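Local coordinates for type VI secretion system-associated protein TagF (Pseudomonas aeruginosa PAO1, PDB 2QNU) that probably takes part in assembling or regulating the type VI secretion machinery, shown here as a two-copy assembly, at the interface of chains A and B. Numbering follows the deposited sequence. Chains: chain A/B, Uncharacterized protein PA0076.

Contact 1: the interface of chains A and B. Residues chain A 195-198, 209; chain B 156-160.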
loop_
_atom_site.group_PDB
_atom_site.type_symbol
_atom_site.label_atom_id
_atom_site.label_comp_id
_atom_site.label_asym_id
_atom_site.label_seq_id
_atom_site.Cartn_x
_atom_site.Cartn_y
_atom_site.Cartn_z
ATOM N N LEU A 195 -4.243 12.570 7.033
ATOM C CA LEU A 195 -3.186 11.553 7.180
ATOM C C LEU A 195 -1.912 11.988 6.489
ATOM O O LEU A 195 -1.956 12.422 5.358
ATOM C CB LEU A 195 -3.626 10.250 6.493
ATOM C CG LEU A 195 -2.712 9.016 6.463
ATOM C CD1 LEU A 195 -2.544 8.327 7.773
ATOM C CD2 LEU A 195 -3.301 8.086 5.427
HETATM N N MSE A 196 -0.771 11.774 7.130
HETATM C CA MSE A 196 0.518 12.128 6.549
HETATM C C MSE A 196 1.370 10.841 6.506
HETATM O O MSE A 196 1.291 10.032 7.416
HETATM C CB MSE A 196 1.187 13.156 7.478
HETATM C CG MSE A 196 0.457 14.549 7.467
HETATM SE SE MSE A 196 1.569 15.672 8.604
HETATM C CE MSE A 196 1.222 14.962 10.326
ATOM N N ARG A 197 2.114 10.632 5.430
ATOM C CA ARG A 197 3.067 9.538 5.337
ATOM C C ARG A 197 4.444 10.106 5.013
ATOM O O ARG A 197 4.599 10.941 4.106
ATOM C CB ARG A 197 2.643 8.576 4.202
ATOM C CG ARG A 197 3.669 7.415 3.854
ATOM C CD ARG A 197 3.222 6.674 2.617
ATOM N NE ARG A 197 3.826 5.350 2.478
ATOM C CZ ARG A 197 5.048 5.154 1.999
ATOM N NH1 ARG A 197 5.800 6.188 1.629
ATOM N NH2 ARG A 197 5.540 3.930 1.905
ATOM N N TYR A 198 5.447 9.586 5.696
ATOM C CA TYR A 198 6.814 9.881 5.390
ATOM C C TYR A 198 7.502 8.543 5.110
ATOM O O TYR A 198 7.214 7.535 5.773
ATOM C CB TYR A 198 7.504 10.576 6.586
ATOM C CG TYR A 198 7.098 12.034 6.772
ATOM C CD1 TYR A 198 7.737 13.055 6.081
ATOM C CD2 TYR A 198 6.028 12.375 7.604
ATOM C CE1 TYR A 198 7.348 14.393 6.232
ATOM C CE2 TYR A 198 5.603 13.752 7.753
ATOM C CZ TYR A 198 6.275 14.736 7.074
ATOM O OH TYR A 198 5.877 16.078 7.245
ATOM N N ARG A 209 5.547 20.913 10.810
ATOM C CA ARG A 209 4.288 20.572 10.162
ATOM C C ARG A 209 3.320 19.873 11.102
ATOM O O ARG A 209 2.122 19.931 10.883
ATOM C CB ARG A 209 4.533 19.786 8.879
ATOM C CG ARG A 209 4.652 20.663 7.686
ATOM C CD ARG A 209 5.971 20.561 6.973
ATOM N NE ARG A 209 6.131 19.332 6.176
ATOM C CZ ARG A 209 7.218 19.068 5.424
ATOM N NH1 ARG A 209 8.206 19.963 5.342
ATOM N NH2 ARG A 209 7.329 17.921 4.740
ATOM N N ASN B 156 8.893 14.592 0.068
ATOM C CA ASN B 156 8.943 13.749 1.273
ATOM C C ASN B 156 7.558 13.427 1.911
ATOM O O ASN B 156 7.187 12.275 2.099
ATOM C CB ASN B 156 9.907 14.362 2.306
ATOM C CG ASN B 156 9.611 15.841 2.619
ATOM O OD1 ASN B 156 8.678 16.447 2.084
ATOM N ND2 ASN B 156 10.421 16.421 3.502
ATOM N N LEU B 157 6.794 14.444 2.244
ATOM C CA LEU B 157 5.521 14.209 2.901
ATOM C C LEU B 157 4.435 13.959 1.863
ATOM O O LEU B 157 4.375 14.617 0.819
ATOM C CB LEU B 157 5.179 15.377 3.783
ATOM C CG LEU B 157 3.756 15.504 4.323
ATOM C CD1 LEU B 157 3.394 14.274 5.151
ATOM C CD2 LEU B 157 3.586 16.831 5.135
ATOM N N LEU B 158 3.587 12.983 2.137
ATOM C CA LEU B 158 2.364 12.788 1.377
ATOM C C LEU B 158 1.205 13.031 2.343
ATOM O O LEU B 158 1.019 12.242 3.262
ATOM C CB LEU B 158 2.330 11.361 0.839
ATOM C CG LEU B 158 1.267 10.950 -0.180
ATOM C CD1 LEU B 158 1.405 11.702 -1.513
ATOM C CD2 LEU B 158 1.350 9.458 -0.389
ATOM N N ARG B 159 0.454 14.123 2.168
ATOM C CA ARG B 159 -0.772 14.305 2.941
ATOM C C ARG B 159 -1.979 13.759 2.162
ATOM O O ARG B 159 -2.173 14.127 1.047
ATOM C CB ARG B 159 -1.013 15.774 3.299
ATOM C CG ARG B 159 -2.144 15.931 4.345
ATOM C CD ARG B 159 -2.476 17.399 4.728
ATOM N NE ARG B 159 -3.902 17.477 5.057
ATOM C CZ ARG B 159 -4.419 17.246 6.270
ATOM N NH1 ARG B 159 -3.642 16.996 7.351
ATOM N NH2 ARG B 159 -5.734 17.284 6.409
ATOM N N SER B 160 -2.772 12.881 2.756
ATOM C CA SER B 160 -4.030 12.440 2.163
ATOM C C SER B 160 -5.180 13.037 2.932
ATOM O O SER B 160 -5.159 13.133 4.159
ATOM C CB SER B 160 -4.185 10.918 2.220
ATOM O OG SER B 160 -2.999 10.252 1.788
HETATM O O HOH W 1 -1.002 10.070 3.261
#

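Contact 2: the interface of chains A and B. Residues chain A 152-154; chain B 209, 215-218.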
loop_
_atom_site.group_PDB
_atom_site.type_symbol
_atom_site.label_atom_id
_atom_site.label_comp_id
_atom_site.label_asym_id
_atom_site.label_seq_id
_atom_site.Cartn_x
_atom_site.Cartn_y
_atom_site.Cartn_z
ATOM N N LEU A 152 9.311 -12.956 -0.986
ATOM C CA LEU A 152 10.048 -12.313 -2.020
ATOM C C LEU A 152 10.598 -13.378 -2.924
ATOM O O LEU A 152 11.276 -14.338 -2.459
ATOM C CB LEU A 152 11.224 -11.545 -1.414
ATOM C CG LEU A 152 12.147 -10.870 -2.421
ATOM C CD1 LEU A 152 11.403 -9.718 -3.146
ATOM C CD2 LEU A 152 13.304 -10.315 -1.627
ATOM N N ILE A 153 10.340 -13.185 -4.215
ATOM C CA ILE A 153 10.713 -14.146 -5.241
ATOM C C ILE A 153 11.685 -13.533 -6.200
ATOM O O ILE A 153 11.402 -12.505 -6.815
ATOM C CB ILE A 153 9.434 -14.653 -5.977
ATOM C CG1 ILE A 153 8.470 -15.234 -4.940
ATOM C CG2 ILE A 153 9.797 -15.703 -7.019
ATOM C CD1 ILE A 153 7.218 -15.871 -5.509
ATOM N N SER A 154 12.839 -14.191 -6.278
ATOM C CA SER A 154 13.993 -13.849 -7.132
ATOM C C SER A 154 14.343 -12.379 -7.095
ATOM O O SER A 154 14.484 -11.720 -8.138
ATOM C CB SER A 154 13.758 -14.286 -8.574
ATOM O OG SER A 154 13.637 -15.695 -8.648
ATOM N N ARG B 209 7.917 -16.254 -14.985
ATOM C CA ARG B 209 7.257 -16.573 -13.730
ATOM C C ARG B 209 5.741 -16.553 -13.916
ATOM O O ARG B 209 5.044 -17.296 -13.241
ATOM C CB ARG B 209 7.684 -15.608 -12.565
ATOM C CG ARG B 209 9.114 -15.950 -12.033
ATOM C CD ARG B 209 10.316 -14.958 -12.258
ATOM N NE ARG B 209 10.259 -13.885 -11.302
ATOM C CZ ARG B 209 11.174 -12.936 -11.032
ATOM N NH1 ARG B 209 12.405 -12.866 -11.555
ATOM N NH2 ARG B 209 10.808 -12.020 -10.156
ATOM N N GLY B 215 10.590 -19.769 -8.981
ATOM C CA GLY B 215 11.441 -18.702 -8.460
ATOM C C GLY B 215 12.174 -19.117 -7.220
ATOM O O GLY B 215 11.903 -20.184 -6.621
ATOM N N GLU B 216 13.133 -18.281 -6.835
ATOM C CA GLU B 216 13.809 -18.398 -5.548
ATOM C C GLU B 216 12.948 -17.683 -4.492
ATOM O O GLU B 216 12.975 -16.487 -4.420
ATOM C CB GLU B 216 15.195 -17.738 -5.625
ATOM C CG GLU B 216 15.966 -18.120 -6.873
ATOM C CD GLU B 216 16.391 -19.569 -6.807
ATOM O OE1 GLU B 216 16.376 -20.096 -5.656
ATOM O OE2 GLU B 216 16.767 -20.174 -7.860
ATOM N N VAL B 217 12.265 -18.424 -3.631
ATOM C CA VAL B 217 11.320 -17.868 -2.662
ATOM C C VAL B 217 12.040 -17.674 -1.326
ATOM O O VAL B 217 12.658 -18.625 -0.796
ATOM C CB VAL B 217 10.108 -18.834 -2.482
ATOM C CG1 VAL B 217 9.091 -18.360 -1.446
ATOM C CG2 VAL B 217 9.365 -19.056 -3.829
ATOM N N ILE B 218 11.973 -16.434 -0.815
ATOM C CA ILE B 218 12.359 -16.085 0.533
ATOM C C ILE B 218 11.137 -15.752 1.316
ATOM O O ILE B 218 10.412 -14.844 0.920
ATOM C CB ILE B 218 13.302 -14.842 0.562
ATOM C CG1 ILE B 218 14.598 -15.206 -0.141
ATOM C CG2 ILE B 218 13.599 -14.437 2.010
ATOM C CD1 ILE B 218 15.610 -14.073 -0.238
#

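Contact 3: the interface of chains A and B. Residues chain A 172-173, 175-176; chain B 172-173, 175-177, 182, 197.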
loop_
_atom_site.group_PDB
_atom_site.type_symbol
_atom_site.label_atom_id
_atom_site.label_comp_id
_atom_site.label_asym_id
_atom_site.label_seq_id
_atom_site.Cartn_x
_atom_site.Cartn_y
_atom_site.Cartn_z
ATOM N N LEU A 172 -2.343 -4.736 -0.017
ATOM C CA LEU A 172 -1.840 -3.462 -0.565
ATOM C C LEU A 172 -1.627 -2.420 0.563
ATOM O O LEU A 172 -0.536 -1.813 0.664
ATOM C CB LEU A 172 -2.734 -2.874 -1.621
ATOM C CG LEU A 172 -2.462 -3.256 -3.076
ATOM C CD1 LEU A 172 -2.428 -4.692 -3.240
ATOM C CD2 LEU A 172 -3.584 -2.673 -3.956
ATOM N N ALA A 173 -2.633 -2.265 1.401
ATOM C CA ALA A 173 -2.540 -1.319 2.531
ATOM C C ALA A 173 -1.376 -1.652 3.481
ATOM O O ALA A 173 -0.736 -0.773 3.999
ATOM C CB ALA A 173 -3.815 -1.266 3.297
ATOM N N HIS A 175 1.325 -3.186 2.601
ATOM C CA HIS A 175 2.521 -2.840 1.887
ATOM C C HIS A 175 2.830 -1.313 1.939
ATOM O O HIS A 175 3.999 -0.893 1.987
ATOM C CB HIS A 175 2.523 -3.358 0.447
ATOM C CG HIS A 175 3.727 -2.942 -0.338
ATOM N ND1 HIS A 175 4.935 -3.601 -0.268
ATOM C CD2 HIS A 175 3.903 -1.929 -1.221
ATOM C CE1 HIS A 175 5.816 -3.003 -1.053
ATOM N NE2 HIS A 175 5.202 -2.013 -1.685
ATOM N N ALA A 176 1.794 -0.514 1.901
ATOM C CA ALA A 176 1.978 0.893 1.932
ATOM C C ALA A 176 2.600 1.337 3.283
ATOM O O ALA A 176 3.283 2.325 3.299
ATOM C CB ALA A 176 0.681 1.577 1.639
ATOM N N LEU B 172 -4.133 4.165 1.734
ATOM C CA LEU B 172 -2.973 3.286 1.832
ATOM C C LEU B 172 -2.924 2.334 0.660
ATOM O O LEU B 172 -1.883 2.153 0.038
ATOM C CB LEU B 172 -2.973 2.550 3.158
ATOM C CG LEU B 172 -2.140 3.188 4.260
ATOM C CD1 LEU B 172 -2.741 4.550 4.591
ATOM C CD2 LEU B 172 -2.207 2.354 5.437
ATOM N N ALA B 173 -4.055 1.692 0.350
ATOM C CA ALA B 173 -4.120 0.793 -0.817
ATOM C C ALA B 173 -3.778 1.475 -2.180
ATOM O O ALA B 173 -3.041 0.903 -2.956
ATOM C CB ALA B 173 -5.522 0.126 -0.873
ATOM N N HIS B 175 -1.804 4.075 -2.592
ATOM C CA HIS B 175 -0.380 4.320 -2.538
ATOM C C HIS B 175 0.415 3.072 -2.937
ATOM O O HIS B 175 1.465 3.179 -3.621
ATOM C CB HIS B 175 0.089 4.858 -1.157
ATOM C CG HIS B 175 1.542 5.214 -1.144
ATOM N ND1 HIS B 175 2.522 4.321 -0.730
ATOM C CD2 HIS B 175 2.195 6.307 -1.594
ATOM C CE1 HIS B 175 3.715 4.864 -0.921
ATOM N NE2 HIS B 175 3.542 6.072 -1.423
ATOM N N ALA B 176 -0.018 1.874 -2.514
ATOM C CA ALA B 176 0.748 0.699 -2.884
ATOM C C ALA B 176 0.774 0.453 -4.387
ATOM O O ALA B 176 1.674 -0.280 -4.917
ATOM C CB ALA B 176 0.277 -0.553 -2.103
ATOM N N CYS B 177 -0.172 1.024 -5.104
ATOM C CA CYS B 177 -0.220 0.913 -6.558
ATOM C C CYS B 177 0.655 1.850 -7.381
ATOM O O CYS B 177 0.949 1.570 -8.555
ATOM C CB CYS B 177 -1.680 1.075 -7.059
ATOM S SG CYS B 177 -2.703 -0.279 -6.432
ATOM N N HIS B 182 0.410 -4.706 -10.574
ATOM C CA HIS B 182 -0.163 -5.796 -9.809
ATOM C C HIS B 182 -0.796 -6.794 -10.810
ATOM O O HIS B 182 -1.389 -6.404 -11.823
ATOM C CB HIS B 182 -1.231 -5.311 -8.829
ATOM C CG HIS B 182 -0.674 -4.637 -7.600
ATOM N ND1 HIS B 182 -0.362 -3.300 -7.551
ATOM C CD2 HIS B 182 -0.320 -5.154 -6.400
ATOM C CE1 HIS B 182 0.153 -3.018 -6.364
ATOM N NE2 HIS B 182 0.169 -4.126 -5.633
ATOM N N ARG B 197 3.262 -8.358 -7.175
ATOM C CA ARG B 197 3.586 -6.924 -7.377
ATOM C C ARG B 197 4.994 -6.753 -7.876
ATOM O O ARG B 197 5.915 -7.318 -7.281
ATOM C CB ARG B 197 3.516 -6.192 -6.043
ATOM C CG ARG B 197 3.815 -4.699 -6.123
ATOM C CD ARG B 197 3.742 -4.043 -4.730
ATOM N NE ARG B 197 3.691 -2.547 -4.762
ATOM C CZ ARG B 197 4.754 -1.823 -5.092
ATOM N NH1 ARG B 197 5.900 -2.430 -5.384
ATOM N NH2 ARG B 197 4.712 -0.501 -5.131
#

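Contact 1: the interface of chains A and B
With CG anti to its backbone N (chi1 166°), B:Leu157 sends its branches toward chain A, and A:Tyr198, CG anti to its own carbonyl carbon (chi1 -75°), meets them with its ring. Methyl CD1 of B:Leu157 sits over the face of the A:Tyr198 ring, 3.8 Å from its centroid, as a CH-pi contact. CD1 of B:Leu157 also packs tightly on selenomethionine A:Met196, 3.4 Å from its CB. The other branch, CD2, turns toward the phenol OH of A:Tyr198 and NE of A:Arg209. The side chains of A:Arg209 and B:Leu157 reach tip to tip, with CB of the leucine at the edge of the guanidinium. NH2 of A:Arg209 gives a weak hydrogen bond to the amide OD1 of B:Asn156, their planes 64° apart.

Behind this cluster the edges of strands 194-199 and 158-160 pair antiparallel. A:Leu195 N donates to B:Ser160 O at 3.1 Å, and B:Ser160 N returns a bond to A:Leu195 O at 2.8 Å. A:Arg197 and B:Leu158 repeat the exchange. A water bridges A:Leu195 O and B:Leu158 O. In the deposited dimer the patch joins strands of the two subunits edge to edge, with B:Leu157 packing on A:Tyr198 and A:Met196 beside them.

Contact 2: the interface of chains A and B
A:Ser154 and B:Glu216 close the well-bonded end of an antiparallel strand pairing. The backbone N of A:Ser154 donates to B:Glu216 O at 3.0 Å. In return B:Glu216 N donates to the hydroxyl OG of A:Ser154 (3.2 Å, 168° at H), a side chain standing in for a backbone acceptor. OG gets there by lying anti to the carbonyl carbon, beside its own N (chi1 -63°). Further along, A:Leu152 and B:Ile218 exchange bonds, A:Leu152 N to B:Ile218 O at 2.9 Å and B:Ile218 N to A:Leu152 O at 2.8 Å.

The side chains fit less closely than this backbone ladder. A:Ile153 and B:Val217 lie side by side, pointing the same way, with CG1 of A:Ile153 4.1 Å from CG2 of B:Val217. The other branch of A:Ile153, CG2, rests 3.7 Å from CA of B:Gly215. B:Arg209, bent at chi2 and chi3, turns one guanidinium face to CB of A:Ser154, which lies 3.5 Å above the plane, toward its rim; this is a packing contact. Bonding along strands 150-153 and 217-221, continued by A:Ser154 and B:Glu216 just off their ends, probably contributes to holding the C-terminal strand of one subunit to its partner in this assembly.

Contact 3: the interface of chains A and B
Two copies of helix 165-177 in this TagF-family protein pack against each other across the two-fold axis, forming a helix-helix interface at the middle of the deposited dimer; the structure alone does not show whether the dimer exists in the cell. A:Leu172 packs its CB 3.8 Å from the methyl CB of B:Ala176, with B:Ala173 alongside. Its two branches part: CD1 of A:Leu172 reaches past the helix, tip to tip, to the imidazole of B:His182 in strand 180-185, 3.6 Å from NE2, while CD2 stays against the thiol SG of B:Cys177 at the end of the partner helix. Small residues let the helices come near: CB of A:Ala173 lies 3.9 Å from CB of B:Leu172, and A:Ala176 turns its methyl toward the backbone of the same leucine.

At the flank, A:His175 holds CG anti to its backbone N (chi1 177°), which swings the imidazole out over B:Arg197. NE2 of A:His175 sits 3.4 Å above the guanidinium plane of B:Arg197, over its centre, with the two planes 36° apart. The arginine is fixed from its own chain: extended from CG to NE, B:Arg197 donates from both NE (3.0 Å) and NH2 (3.1 Å) to B:Ala176 O, which lies near the guanidinium plane. This second-shell pairing probably helps to keep the guanidinium turned face-on to the histidine. No hydrogen bond crosses the patch, and a positive guanidinium so near might disfavour protonation of A:His175.

Contact 3 lies between the other two, its C-alpha centre about 16 Å from that of contact 1 and about 19 Å from that of contact 2, which are themselves about 32 Å apart. Strand 194-199 links contacts 1 and 3: A:Arg197 pairs through its backbone in contact 1, and B:Arg197 offers its side chain in contact 3. Residue 209 recurs in contacts 1 and 2, from chains A and B respectively. The interface as a whole is two-fold symmetric, though strand 217-221 of contact 2 is seen only from chain B. Together the contacts would be expected to hold the copies at several separated points, if the deposited dimer is the biological one.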